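Local coordinates for protein ditrans,polycis-undecaprenyl-diphosphate synthase ((2E,6E)-farnesyl-diphosphate specific) (PDB 6ACS) that probably catalyses the magnesium-dependent sequential condensation of isopentenyl diphosphate with farnesyl diphosphate to give undecaprenyl diphosphate, precursor of the bacterial cell-wall carrier lipid, at residues 15-20 with 211-215; 43-47 with 88-92; 54-60 with 128-134. All blocks are in the same frame, centred on the assembly; numbering follows the deposited sequence. Where two conformers were deposited one is given.

Contact 1: 15-20 with 211-215; sequences IIMDGN and TLWPE
This is a surface contact between the C-terminal end of strand 12-17, with the loop that follows, and the short 3-10 segment 213-215 in the loop between strand 205-208 and helix 218-235. The two segments run nearly at right angles (88° between their end-to-end directions), and the closest CA pair is Gly19 and Leu212 at 4.4 Å. One backbone bond joins them: Trp213 N donates to Asp18 O at 3.0 Å (150°). Trp213, chi1 t and chi2 -110°, lays its indole against Met17 in a CH-pi and Met-aromatic contact: Met17 CG stands 3.5 Å from the six-membered ring centroid, 8° off its normal, with Met17 SD obliquely at 4.0 Å. Ile15 CG2 touches Trp213 CZ3 at 3.7 Å. As expected for a parallel sheet, the predicted active site lies at the C-terminal ends of the strands: Asp18, probably catalytic and magnesium-binding, directs its CB away from 211-215. Its OD2 is salt-bridged to Arg186, while Asp18 OD1 accepts from Asn20 N at 3.3 Å, closing an Asx turn.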
ATOM      1  N   ILE B  15      -7.623 -10.776   2.770  1.00 22.72           N
ATOM      2  CA  ILE B  15      -6.785 -11.977   2.757  1.00 19.13           C
ATOM      3  C   ILE B  15      -6.262 -12.244   1.352  1.00 23.52           C
ATOM      4  O   ILE B  15      -7.042 -12.334   0.394  1.00 23.96           O
ATOM      5  CB  ILE B  15      -7.544 -13.219   3.261  1.00 22.75           C
ATOM      6  CG1 ILE B  15      -8.188 -12.940   4.617  1.00 23.05           C
ATOM      7  CG2 ILE B  15      -6.576 -14.406   3.361  1.00 22.40           C
ATOM      8  CD1 ILE B  15      -8.947 -14.153   5.192  1.00 25.51           C
ATOM      9  N   ILE B  16      -4.946 -12.406   1.240  1.00 20.83           N
ATOM     10  CA  ILE B  16      -4.304 -12.942   0.044  1.00 21.69           C
ATOM     11  C   ILE B  16      -4.130 -14.429   0.286  1.00 27.87           C
ATOM     12  O   ILE B  16      -3.316 -14.837   1.124  1.00 24.64           O
ATOM     13  CB  ILE B  16      -2.959 -12.266  -0.215  1.00 24.63           C
ATOM     14  CG1 ILE B  16      -3.174 -10.771  -0.445  1.00 22.81           C
ATOM     15  CG2 ILE B  16      -2.254 -12.898  -1.417  1.00 24.93           C
ATOM     16  CD1 ILE B  16      -1.844 -10.031  -0.567  1.00 26.01           C
ATOM     17  N   MET B  17      -4.923 -15.223  -0.423  1.00 26.16           N
ATOM     18  CA  MET B  17      -4.979 -16.670  -0.259  1.00 30.18           C
ATOM     19  C   MET B  17      -3.923 -17.249  -1.190  1.00 36.61           C
ATOM     20  O   MET B  17      -4.130 -17.330  -2.404  1.00 42.15           O
ATOM     21  CB  MET B  17      -6.379 -17.175  -0.598  1.00 27.93           C
ATOM     22  CG  MET B  17      -7.499 -16.474   0.174  1.00 30.73           C
ATOM     23  SD  MET B  17      -9.169 -16.995  -0.321  1.00 35.49           S
ATOM     24  CE  MET B  17      -9.283 -16.314  -1.973  1.00 34.13           C
ATOM     25  N   ASP B  18      -2.797 -17.678  -0.628  1.00 29.99           N
ATOM     26  CA  ASP B  18      -1.674 -18.151  -1.426  1.00 29.83           C
ATOM     27  C   ASP B  18      -1.190 -19.479  -0.864  1.00 34.87           C
ATOM     28  O   ASP B  18      -1.030 -19.629   0.350  1.00 29.71           O
ATOM     29  CB  ASP B  18      -0.545 -17.105  -1.425  1.00 30.84           C
ATOM     30  CG  ASP B  18       0.607 -17.473  -2.336  1.00 43.31           C
ATOM     31  OD1 ASP B  18       0.435 -18.351  -3.218  1.00 46.29           O
ATOM     32  OD2 ASP B  18       1.694 -16.876  -2.157  1.00 45.82           O
ATOM     33  N   GLY B  19      -0.891 -20.412  -1.766  1.00 48.46           N
ATOM     34  CA  GLY B  19      -0.509 -21.760  -1.398  1.00 66.28           C
ATOM     35  C   GLY B  19       0.680 -22.325  -2.145  1.00 85.50           C
ATOM     36  O   GLY B  19       0.990 -23.512  -1.996  1.00 89.12           O
ATOM     37  N   ASN B  20       1.288 -21.512  -3.010  1.00 96.78           N
ATOM     38  CA  ASN B  20       2.505 -21.864  -3.752  1.00107.55           C
ATOM     39  C   ASN B  20       2.196 -22.827  -4.893  1.00109.90           C
ATOM     40  O   ASN B  20       2.743 -22.699  -5.989  1.00111.39           O
ATOM     41  CB  ASN B  20       3.567 -22.471  -2.824  1.00116.30           C
ATOM     42  CG  ASN B  20       4.941 -22.532  -3.463  1.00123.36           C
ATOM     43  OD1 ASN B  20       5.310 -21.660  -4.252  1.00125.71           O
ATOM     44  ND2 ASN B  20       5.704 -23.568  -3.126  1.00124.57           N
ATOM     45  N   THR B 211       2.059 -20.508   6.658  1.00 28.46           N
ATOM     46  CA  THR B 211       1.015 -21.490   6.400  1.00 30.78           C
ATOM     47  C   THR B 211       0.495 -21.348   4.977  1.00 32.19           C
ATOM     48  O   THR B 211       0.190 -20.240   4.529  1.00 28.39           O
ATOM     49  CB  THR B 211      -0.131 -21.302   7.398  1.00 30.60           C
ATOM     50  OG1 THR B 211       0.343 -21.491   8.742  1.00 30.78           O
ATOM     51  CG2 THR B 211      -1.275 -22.263   7.098  1.00 29.11           C
ATOM     52  N   LEU B 212       0.425 -22.465   4.248  1.00 31.62           N
ATOM     53  CA  LEU B 212      -0.181 -22.436   2.924  1.00 31.52           C
ATOM     54  C   LEU B 212      -1.697 -22.354   3.063  1.00 31.65           C
ATOM     55  O   LEU B 212      -2.274 -22.922   3.992  1.00 32.06           O
ATOM     56  CB  LEU B 212       0.212 -23.677   2.118  1.00 32.95           C
ATOM     57  CG  LEU B 212       1.716 -23.932   1.998  1.00 34.19           C
ATOM     58  CD1 LEU B 212       2.015 -25.202   1.161  1.00 38.80           C
ATOM     59  CD2 LEU B 212       2.432 -22.710   1.417  1.00 34.73           C
ATOM     60  N   TRP B 213      -2.344 -21.641   2.129  1.00 28.76           N
ATOM     61  CA  TRP B 213      -3.784 -21.401   2.235  1.00 30.90           C
ATOM     62  C   TRP B 213      -4.617 -22.661   2.459  1.00 33.84           C
ATOM     63  O   TRP B 213      -5.511 -22.625   3.319  1.00 31.01           O
ATOM     64  CB  TRP B 213      -4.317 -20.641   1.010  1.00 30.16           C
ATOM     65  CG  TRP B 213      -5.808 -20.410   1.107  1.00 30.22           C
ATOM     66  CD1 TRP B 213      -6.789 -21.005   0.358  1.00 32.63           C
ATOM     67  CD2 TRP B 213      -6.481 -19.564   2.042  1.00 30.92           C
ATOM     68  NE1 TRP B 213      -8.025 -20.562   0.757  1.00 34.13           N
ATOM     69  CE2 TRP B 213      -7.864 -19.679   1.793  1.00 30.85           C
ATOM     70  CE3 TRP B 213      -6.049 -18.710   3.061  1.00 29.49           C
ATOM     71  CZ2 TRP B 213      -8.811 -18.974   2.517  1.00 30.94           C
ATOM     72  CZ3 TRP B 213      -7.000 -18.010   3.783  1.00 30.11           C
ATOM     73  CH2 TRP B 213      -8.357 -18.143   3.506  1.00 27.72           C
ATOM     74  N   PRO B 214      -4.415 -23.776   1.738  1.00 35.17           N
ATOM     75  CA  PRO B 214      -5.263 -24.961   1.990  1.00 34.36           C
ATOM     76  C   PRO B 214      -5.183 -25.469   3.412  1.00 39.38           C
ATOM     77  O   PRO B 214      -6.101 -26.166   3.865  1.00 43.42           O
ATOM     78  CB  PRO B 214      -4.739 -25.997   0.988  1.00 35.65           C
ATOM     79  CG  PRO B 214      -4.093 -25.213  -0.078  1.00 37.17           C
ATOM     80  CD  PRO B 214      -3.512 -24.002   0.593  1.00 35.87           C
ATOM     81  N   GLU B 215      -4.118 -25.143   4.137  1.00 38.33           N
ATOM     82  CA  GLU B 215      -3.958 -25.566   5.514  1.00 40.30           C
ATOM     83  C   GLU B 215      -4.282 -24.454   6.499  1.00 37.93           C
ATOM     84  O   GLU B 215      -4.062 -24.627   7.700  1.00 37.44           O
ATOM     85  CB  GLU B 215      -2.532 -26.067   5.735  1.00 46.08           C
ATOM     86  CG  GLU B 215      -2.291 -27.449   5.184  1.00 60.03           C
ATOM     87  CD  GLU B 215      -0.841 -27.676   4.819  1.00 74.76           C
ATOM     88  OE1 GLU B 215      -0.154 -26.686   4.491  1.00 78.92           O
ATOM     89  OE2 GLU B 215      -0.384 -28.840   4.865  1.00 80.61           O
TER

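Contact 2: 43-47 with 88-92; sequences DPIVE and QIPRM
Helix segments 43-47 and 88-92 run side by side in nearly the same direction, 19° apart (signed crossing angle -19°), with their axes 12.6 Å from each other at closest approach. Both helices lie on one face of the parallel sheet of this cis-prenyltransferase fold, and the wide gap between them is bridged by long polar side chains in a salt-bridge network of Asp43, Glu47 and Arg91. The nearest CA pairs are Asp43 with Arg91 at 9.0 Å and Val46 with Met92 at 9.7 Å. Segment 88-92 is kinked, the N atoms of Pro90 and Arg91 lacking bonds to the preceding turn, although Met92 N still reaches Gln88 O at 2.9 Å.

Arg91 (chi1 m, chi2 t, chi3 35°, chi4 87°) spans the gap, its CA-to-CB bond pointing toward the other helix. Asp43 and Glu47, one turn apart, both have chi1 m. Asp43 OD1 lies over a face of the guanidinium, 3.2 Å from Arg91 NH2, so that pairing is purely electrostatic. Gln88 NE2 donates to the same Asp43 OD1 at 2.9 Å, while Gln88 OE1 accepts from Arg91 NE at 3.0 Å, a bond within the same helix that links the amide and the guanidinium facing Asp43. Beneath the polar bridge, Val46 and Met92 both touch Ile97. Glu47 OE2 meets the guanidinium near its plane, 2.7 Å from Arg91 NH1 with an N-H...O angle of 166°.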
ATOM      1  N   ASP B  43     -15.008 -20.836   4.415  1.00 31.35           N
ATOM      2  CA  ASP B  43     -16.285 -20.779   5.131  1.00 34.46           C
ATOM      3  C   ASP B  43     -16.150 -20.564   6.638  1.00 33.36           C
ATOM      4  O   ASP B  43     -16.890 -19.723   7.185  1.00 33.28           O
ATOM      5  CB  ASP B  43     -17.095 -22.047   4.840  1.00 45.09           C
ATOM      6  CG  ASP B  43     -17.659 -22.068   3.438  1.00 50.77           C
ATOM      7  OD1 ASP B  43     -17.686 -21.006   2.776  1.00 53.29           O
ATOM      8  OD2 ASP B  43     -18.073 -23.160   2.997  1.00 57.30           O
ATOM      9  N   PRO B  44     -15.291 -21.292   7.371  1.00 31.53           N
ATOM     10  CA  PRO B  44     -15.161 -21.016   8.813  1.00 30.98           C
ATOM     11  C   PRO B  44     -14.657 -19.620   9.098  1.00 31.27           C
ATOM     12  O   PRO B  44     -15.021 -19.032  10.128  1.00 31.55           O
ATOM     13  CB  PRO B  44     -14.147 -22.068   9.291  1.00 34.94           C
ATOM     14  CG  PRO B  44     -14.112 -23.101   8.223  1.00 37.73           C
ATOM     15  CD  PRO B  44     -14.439 -22.419   6.950  1.00 35.14           C
ATOM     16  N   ILE B  45     -13.836 -19.073   8.194  1.00 28.86           N
ATOM     17  CA  ILE B  45     -13.306 -17.722   8.349  1.00 26.82           C
ATOM     18  C   ILE B  45     -14.426 -16.702   8.210  1.00 28.58           C
ATOM     19  O   ILE B  45     -14.556 -15.767   9.014  1.00 26.92           O
ATOM     20  CB  ILE B  45     -12.200 -17.470   7.307  1.00 29.39           C
ATOM     21  CG1 ILE B  45     -11.092 -18.524   7.422  1.00 32.33           C
ATOM     22  CG2 ILE B  45     -11.685 -16.018   7.371  1.00 27.27           C
ATOM     23  CD1 ILE B  45     -10.473 -18.619   8.737  0.63 29.45           C
ATOM     24  N   VAL B  46     -15.241 -16.865   7.165  1.00 27.22           N
ATOM     25  CA  VAL B  46     -16.398 -16.001   6.971  1.00 27.46           C
ATOM     26  C   VAL B  46     -17.300 -16.034   8.198  1.00 28.06           C
ATOM     27  O   VAL B  46     -17.773 -14.991   8.684  1.00 29.47           O
ATOM     28  CB  VAL B  46     -17.160 -16.425   5.704  1.00 30.10           C
ATOM     29  CG1 VAL B  46     -18.470 -15.683   5.614  1.00 32.73           C
ATOM     30  CG2 VAL B  46     -16.290 -16.204   4.460  1.00 28.09           C
ATOM     31  N   GLU B  47     -17.584 -17.241   8.697  1.00 29.65           N
ATOM     32  CA  GLU B  47     -18.462 -17.365   9.862  1.00 32.78           C
ATOM     33  C   GLU B  47     -17.855 -16.719  11.103  1.00 29.68           C
ATOM     34  O   GLU B  47     -18.574 -16.106  11.905  1.00 30.99           O
ATOM     35  CB  GLU B  47     -18.803 -18.837  10.118  1.00 36.41           C
ATOM     36  CG  GLU B  47     -19.568 -19.434   8.925  0.53 39.54           C
ATOM     37  CD  GLU B  47     -19.770 -20.937   8.995  0.53 43.00           C
ATOM     38  OE1 GLU B  47     -19.805 -21.486  10.111  0.53 45.02           O
ATOM     39  OE2 GLU B  47     -19.900 -21.565   7.919  0.53 43.19           O
ATOM     40  N   GLN B  88     -22.338 -20.631  -2.692  1.00 66.39           N
ATOM     41  CA  GLN B  88     -22.272 -19.707  -1.566  1.00 63.41           C
ATOM     42  C   GLN B  88     -23.526 -18.858  -1.380  1.00 54.14           C
ATOM     43  O   GLN B  88     -23.784 -18.409  -0.255  1.00 49.73           O
ATOM     44  CB  GLN B  88     -21.047 -18.798  -1.705  1.00 69.23           C
ATOM     45  CG  GLN B  88     -19.726 -19.519  -1.454  1.00 74.59           C
ATOM     46  CD  GLN B  88     -19.581 -19.987  -0.011  1.00 78.82           C
ATOM     47  OE1 GLN B  88     -20.074 -19.341   0.914  1.00 81.04           O
ATOM     48  NE2 GLN B  88     -18.915 -21.119   0.183  1.00 80.10           N
ATOM     49  N   ILE B  89     -24.294 -18.594  -2.444  1.00 49.41           N
ATOM     50  CA  ILE B  89     -25.478 -17.732  -2.295  1.00 50.19           C
ATOM     51  C   ILE B  89     -26.365 -18.133  -1.108  1.00 53.22           C
ATOM     52  O   ILE B  89     -26.716 -17.254  -0.303  1.00 48.51           O
ATOM     53  CB  ILE B  89     -26.246 -17.652  -3.623  1.00 48.17           C
ATOM     54  CG1 ILE B  89     -25.451 -16.817  -4.632  1.00 47.28           C
ATOM     55  CG2 ILE B  89     -27.634 -17.071  -3.402  1.00 51.03           C
ATOM     56  CD1 ILE B  89     -25.966 -16.895  -6.048  1.00 51.73           C
ATOM     57  N   PRO B  90     -26.753 -19.407  -0.933  1.00 58.05           N
ATOM     58  CA  PRO B  90     -27.608 -19.742   0.224  1.00 56.53           C
ATOM     59  C   PRO B  90     -26.942 -19.502   1.566  1.00 51.87           C
ATOM     60  O   PRO B  90     -27.619 -19.102   2.522  1.00 52.19           O
ATOM     61  CB  PRO B  90     -27.911 -21.235   0.015  1.00 59.84           C
ATOM     62  CG  PRO B  90     -27.673 -21.481  -1.426  1.00 62.12           C
ATOM     63  CD  PRO B  90     -26.531 -20.585  -1.790  1.00 61.20           C
ATOM     64  N   ARG B  91     -25.631 -19.731   1.668  1.00 52.04           N
ATOM     65  CA  ARG B  91     -24.925 -19.423   2.910  1.00 56.06           C
ATOM     66  C   ARG B  91     -24.949 -17.926   3.190  1.00 53.24           C
ATOM     67  O   ARG B  91     -25.101 -17.497   4.344  1.00 54.02           O
ATOM     68  CB  ARG B  91     -23.486 -19.939   2.840  1.00 63.70           C
ATOM     69  CG  ARG B  91     -23.355 -21.453   2.982  1.00 70.60           C
ATOM     70  CD  ARG B  91     -21.914 -21.908   2.804  1.00 76.32           C
ATOM     71  NE  ARG B  91     -20.968 -20.940   3.352  1.00 81.45           N
ATOM     72  CZ  ARG B  91     -20.573 -20.915   4.621  1.00 84.55           C
ATOM     73  NH1 ARG B  91     -21.044 -21.811   5.479  1.00 85.98           N
ATOM     74  NH2 ARG B  91     -19.709 -19.994   5.032  1.00 83.58           N
ATOM     75  N   MET B  92     -24.800 -17.116   2.138  1.00 45.96           N
ATOM     76  CA  MET B  92     -24.863 -15.672   2.301  1.00 43.34           C
ATOM     77  C   MET B  92     -26.217 -15.254   2.840  1.00 45.92           C
ATOM     78  O   MET B  92     -26.311 -14.386   3.715  1.00 43.20           O
ATOM     79  CB  MET B  92     -24.593 -14.998   0.961  1.00 45.89           C
ATOM     80  CG  MET B  92     -23.247 -15.341   0.366  1.00 47.94           C
ATOM     81  SD  MET B  92     -21.862 -14.888   1.432  1.00 52.62           S
ATOM     82  CE  MET B  92     -21.259 -16.485   1.979  1.00 46.77           C
TER

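Contact 3: 54-60 with 128-134; sequences VRALTVF and AMTLTIA
Strands 56-60 and 129-134 are parallel neighbours in the sheet, their axes 4.7 Å apart and their N-to-C directions 13° apart. Ala56 pairs with Thr130, Leu57 with Leu131, Thr58 with Thr132 and Val59 with Ile133, at CA-CA distances of 4.5 to 5.3 Å. Leu57 and Val59 each donate and accept, giving the zigzag of a parallel pair: Leu57 N to Thr130 O, Thr132 N to Leu57 O and Val59 N to Thr132 O, all 2.9 Å, with Thr130 N to Arg55 O and Ala134 N to Val59 O at 3.0 Å.

On one face the apolar bumps interlock. Leu57 and Leu131 both take the t,p rotamer, and Leu57 CD2 meets Leu131 CD1 at 3.9 Å; Ile133 (m,m) brings its CD1 to 3.5 Å from Val59 CG2. Met129 fills the hollow beside Val54 and Leu57, its CG 3.3 Å from Val54 O and its CE 4.4 Å from Leu57 CB.

On the face of Ala56, Thr58, Thr130 and Thr132 a water sits between the threonines, 2.8 Å from Thr58 OG1, 2.7 Å from Thr132 OG1 and 3.1 Å from Thr130 O; Thr58 OG1 also bonds to His12. Farther along, Phe60 CD1 rests 4.2 Å from Ala134 CB, and its ring stacks on Phe196.

Helices 42-52 and 71-95 cover the face of Leu57 and Leu131, through Val46 and Met92, while strands 12-17 and 97-102 flank the pair.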
ATOM      1  N   VAL B  54     -17.027  -8.275  12.398  1.00 28.64           N
ATOM      2  CA  VAL B  54     -16.267  -7.690  11.295  1.00 28.36           C
ATOM      3  C   VAL B  54     -17.244  -7.211  10.231  1.00 28.20           C
ATOM      4  O   VAL B  54     -18.170  -7.934   9.853  1.00 29.60           O
ATOM      5  CB  VAL B  54     -15.286  -8.726  10.725  1.00 27.24           C
ATOM      6  CG1 VAL B  54     -14.549  -8.169   9.492  1.00 25.85           C
ATOM      7  CG2 VAL B  54     -14.295  -9.174  11.779  1.00 28.54           C
ATOM      8  N   ARG B  55     -17.053  -5.985   9.745  1.00 24.77           N
ATOM      9  CA  ARG B  55     -17.999  -5.420   8.788  1.00 25.58           C
ATOM     10  C   ARG B  55     -17.718  -5.821   7.345  1.00 26.48           C
ATOM     11  O   ARG B  55     -18.638  -5.803   6.515  1.00 27.57           O
ATOM     12  CB  ARG B  55     -18.000  -3.895   8.880  1.00 33.28           C
ATOM     13  CG  ARG B  55     -18.482  -3.387  10.225  1.00 46.41           C
ATOM     14  CD  ARG B  55     -18.603  -1.880  10.233  1.00 62.16           C
ATOM     15  NE  ARG B  55     -19.512  -1.421  11.281  1.00 74.95           N
ATOM     16  CZ  ARG B  55     -20.831  -1.316  11.137  1.00 81.64           C
ATOM     17  NH1 ARG B  55     -21.408  -1.645   9.986  1.00 82.13           N
ATOM     18  NH2 ARG B  55     -21.578  -0.885  12.147  1.00 84.43           N
ATOM     19  N   ALA B  56     -16.468  -6.151   7.016  1.00 24.60           N
ATOM     20  CA  ALA B  56     -16.105  -6.452   5.640  1.00 26.49           C
ATOM     21  C   ALA B  56     -14.949  -7.441   5.617  1.00 24.03           C
ATOM     22  O   ALA B  56     -14.010  -7.326   6.402  1.00 22.38           O
ATOM     23  CB  ALA B  56     -15.703  -5.188   4.872  1.00 22.66           C
ATOM     24  N   LEU B  57     -15.038  -8.406   4.714  1.00 20.23           N
ATOM     25  CA  LEU B  57     -13.975  -9.371   4.448  1.00 20.34           C
ATOM     26  C   LEU B  57     -13.765  -9.403   2.946  1.00 24.04           C
ATOM     27  O   LEU B  57     -14.720  -9.640   2.199  1.00 24.89           O
ATOM     28  CB  LEU B  57     -14.353 -10.765   4.964  1.00 22.96           C
ATOM     29  CG  LEU B  57     -13.417 -11.900   4.566  1.00 23.65           C
ATOM     30  CD1 LEU B  57     -12.030 -11.693   5.196  1.00 24.42           C
ATOM     31  CD2 LEU B  57     -14.040 -13.226   4.988  1.00 27.45           C
ATOM     32  N   THR B  58     -12.534  -9.150   2.504  1.00 20.62           N
ATOM     33  CA  THR B  58     -12.211  -9.075   1.077  1.00 21.86           C
ATOM     34  C   THR B  58     -11.080 -10.052   0.769  1.00 24.09           C
ATOM     35  O   THR B  58     -10.031  -9.999   1.420  1.00 24.28           O
ATOM     36  CB  THR B  58     -11.806  -7.639   0.696  1.00 21.89           C
ATOM     37  OG1 THR B  58     -12.875  -6.736   1.040  1.00 21.14           O
ATOM     38  CG2 THR B  58     -11.466  -7.535  -0.798  1.00 20.75           C
ATOM     39  N   VAL B  59     -11.277 -10.935  -0.214  1.00 22.02           N
ATOM     40  CA  VAL B  59     -10.325 -12.019  -0.448  1.00 23.00           C
ATOM     41  C   VAL B  59      -9.854 -12.035  -1.900  1.00 26.41           C
ATOM     42  O   VAL B  59     -10.584 -11.664  -2.828  1.00 27.29           O
ATOM     43  CB  VAL B  59     -10.919 -13.388  -0.041  1.00 25.52           C
ATOM     44  CG1 VAL B  59     -11.382 -13.342   1.407  1.00 26.81           C
ATOM     45  CG2 VAL B  59     -12.028 -13.783  -0.970  1.00 26.25           C
ATOM     46  N   PHE B  60      -8.618 -12.506  -2.077  1.00 23.92           N
ATOM     47  CA  PHE B  60      -7.865 -12.466  -3.333  1.00 28.25           C
ATOM     48  C   PHE B  60      -7.182 -13.816  -3.514  1.00 37.35           C
ATOM     49  O   PHE B  60      -6.294 -14.166  -2.725  1.00 41.93           O
ATOM     50  CB  PHE B  60      -6.799 -11.380  -3.245  1.00 29.90           C
ATOM     51  CG  PHE B  60      -6.017 -11.144  -4.509  1.00 35.87           C
ATOM     52  CD1 PHE B  60      -6.595 -11.320  -5.747  1.00 45.32           C
ATOM     53  CD2 PHE B  60      -4.692 -10.725  -4.439  1.00 41.75           C
ATOM     54  CE1 PHE B  60      -5.868 -11.070  -6.906  1.00 54.12           C
ATOM     55  CE2 PHE B  60      -3.956 -10.475  -5.592  1.00 47.83           C
ATOM     56  CZ  PHE B  60      -4.547 -10.647  -6.824  1.00 53.66           C
ATOM     57  N   ALA B 128     -25.331  -7.451   7.479  1.00 43.72           N
ATOM     58  CA  ALA B 128     -24.448  -7.676   8.621  1.00 38.64           C
ATOM     59  C   ALA B 128     -22.969  -7.633   8.259  1.00 38.21           C
ATOM     60  O   ALA B 128     -22.151  -7.214   9.086  1.00 38.35           O
ATOM     61  CB  ALA B 128     -24.745  -9.028   9.272  1.00 39.88           C
ATOM     62  N   MET B 129     -22.612  -8.042   7.049  1.00 31.99           N
ATOM     63  CA  MET B 129     -21.214  -8.059   6.637  1.00 26.51           C
ATOM     64  C   MET B 129     -21.196  -8.081   5.123  1.00 26.91           C
ATOM     65  O   MET B 129     -22.152  -8.542   4.501  1.00 30.77           O
ATOM     66  CB  MET B 129     -20.459  -9.268   7.194  1.00 30.06           C
ATOM     67  CG  MET B 129     -18.963  -9.213   6.944  1.00 33.88           C
ATOM     68  SD  MET B 129     -18.089 -10.642   7.616  1.00 39.02           S
ATOM     69  CE  MET B 129     -18.400 -11.881   6.362  1.00 36.09           C
ATOM     70  N   THR B 130     -20.134  -7.534   4.538  1.00 27.35           N
ATOM     71  CA  THR B 130     -19.897  -7.627   3.106  1.00 28.10           C
ATOM     72  C   THR B 130     -18.703  -8.536   2.855  1.00 28.44           C
ATOM     73  O   THR B 130     -17.614  -8.305   3.393  1.00 27.69           O
ATOM     74  CB  THR B 130     -19.660  -6.253   2.493  1.00 28.56           C
ATOM     75  OG1 THR B 130     -20.847  -5.472   2.643  1.00 28.85           O
ATOM     76  CG2 THR B 130     -19.306  -6.388   1.008  1.00 26.88           C
ATOM     77  N   LEU B 131     -18.915  -9.561   2.042  1.00 25.87           N
ATOM     78  CA  LEU B 131     -17.858 -10.428   1.552  1.00 25.63           C
ATOM     79  C   LEU B 131     -17.561 -10.040   0.105  1.00 23.72           C
ATOM     80  O   LEU B 131     -18.437 -10.131  -0.760  1.00 25.32           O
ATOM     81  CB  LEU B 131     -18.274 -11.898   1.648  1.00 25.01           C
ATOM     82  CG  LEU B 131     -17.337 -12.912   0.968  1.00 23.39           C
ATOM     83  CD1 LEU B 131     -15.963 -12.880   1.613  1.00 25.63           C
ATOM     84  CD2 LEU B 131     -17.918 -14.320   1.047  1.00 27.66           C
ATOM     85  N   THR B 132     -16.344  -9.577  -0.150  1.00 22.49           N
ATOM     86  CA  THR B 132     -15.941  -9.166  -1.489  1.00 22.12           C
ATOM     87  C   THR B 132     -14.930 -10.156  -2.045  1.00 24.59           C
ATOM     88  O   THR B 132     -13.931 -10.472  -1.384  1.00 24.30           O
ATOM     89  CB  THR B 132     -15.346  -7.758  -1.476  1.00 22.97           C
ATOM     90  OG1 THR B 132     -16.347  -6.835  -1.017  1.00 25.09           O
ATOM     91  CG2 THR B 132     -14.897  -7.360  -2.895  1.00 22.71           C
ATOM     92  N   ILE B 133     -15.199 -10.645  -3.256  1.00 21.98           N
ATOM     93  CA  ILE B 133     -14.301 -11.532  -3.988  1.00 22.73           C
ATOM     94  C   ILE B 133     -13.655 -10.717  -5.100  1.00 24.55           C
ATOM     95  O   ILE B 133     -14.346 -10.128  -5.948  1.00 25.20           O
ATOM     96  CB  ILE B 133     -15.044 -12.751  -4.565  1.00 26.22           C
ATOM     97  CG1 ILE B 133     -15.939 -13.413  -3.508  1.00 29.51           C
ATOM     98  CG2 ILE B 133     -14.057 -13.709  -5.216  1.00 26.43           C
ATOM     99  CD1 ILE B 133     -15.229 -13.904  -2.285  1.00 32.35           C
ATOM    100  N   ALA B 134     -12.325 -10.666  -5.084  1.00 23.09           N
ATOM    101  CA  ALA B 134     -11.564  -9.936  -6.090  1.00 23.95           C
ATOM    102  C   ALA B 134     -11.289 -10.883  -7.248  1.00 25.41           C
ATOM    103  O   ALA B 134     -10.648 -11.922  -7.064  1.00 29.47           O
ATOM    104  CB  ALA B 134     -10.271  -9.380  -5.487  1.00 25.59           C
TER
HETATM  105  O   HOH W   1     -20.420  -8.697  10.764  1.00 48.90           O
HETATM  106  O   HOH W   2     -20.739  -4.359   5.315  1.00 41.48           O
HETATM  107  O   HOH W   3     -15.622  -6.655   1.607  1.00 24.61           O

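In the fold
Contacts 1 and 3 both reach the parallel sheet, where strand 12-17 lies beside 56-61 and 56-61 beside 129-134; contact 2 lies against one of its faces. Contacts 1 and 3, centres about 17 Å apart, join through Ile15 N to Thr58 O and Met17 N to Phe60 O, each 2.9 Å and probably hydrogen bonds. Contact 2 is centred about 11 Å from contact 3, with Met92 SD 4.0 Å from Leu131 CD2. The centres of contacts 1 and 2 are about 18 Å apart, yet Ile15 CD1 reaches Ile45 CG2 at 4.0 Å. Along the chain, 15-20 and 211-215 enclose the alternating 43-47, 54-60, 88-92 and 128-134. Strand 12-17, leading to the predicted active-site Asp18, thus borders strand 56-61, whose Leu57 CD2 packs 3.8 Å from Val46 CG2 of helix 42-52.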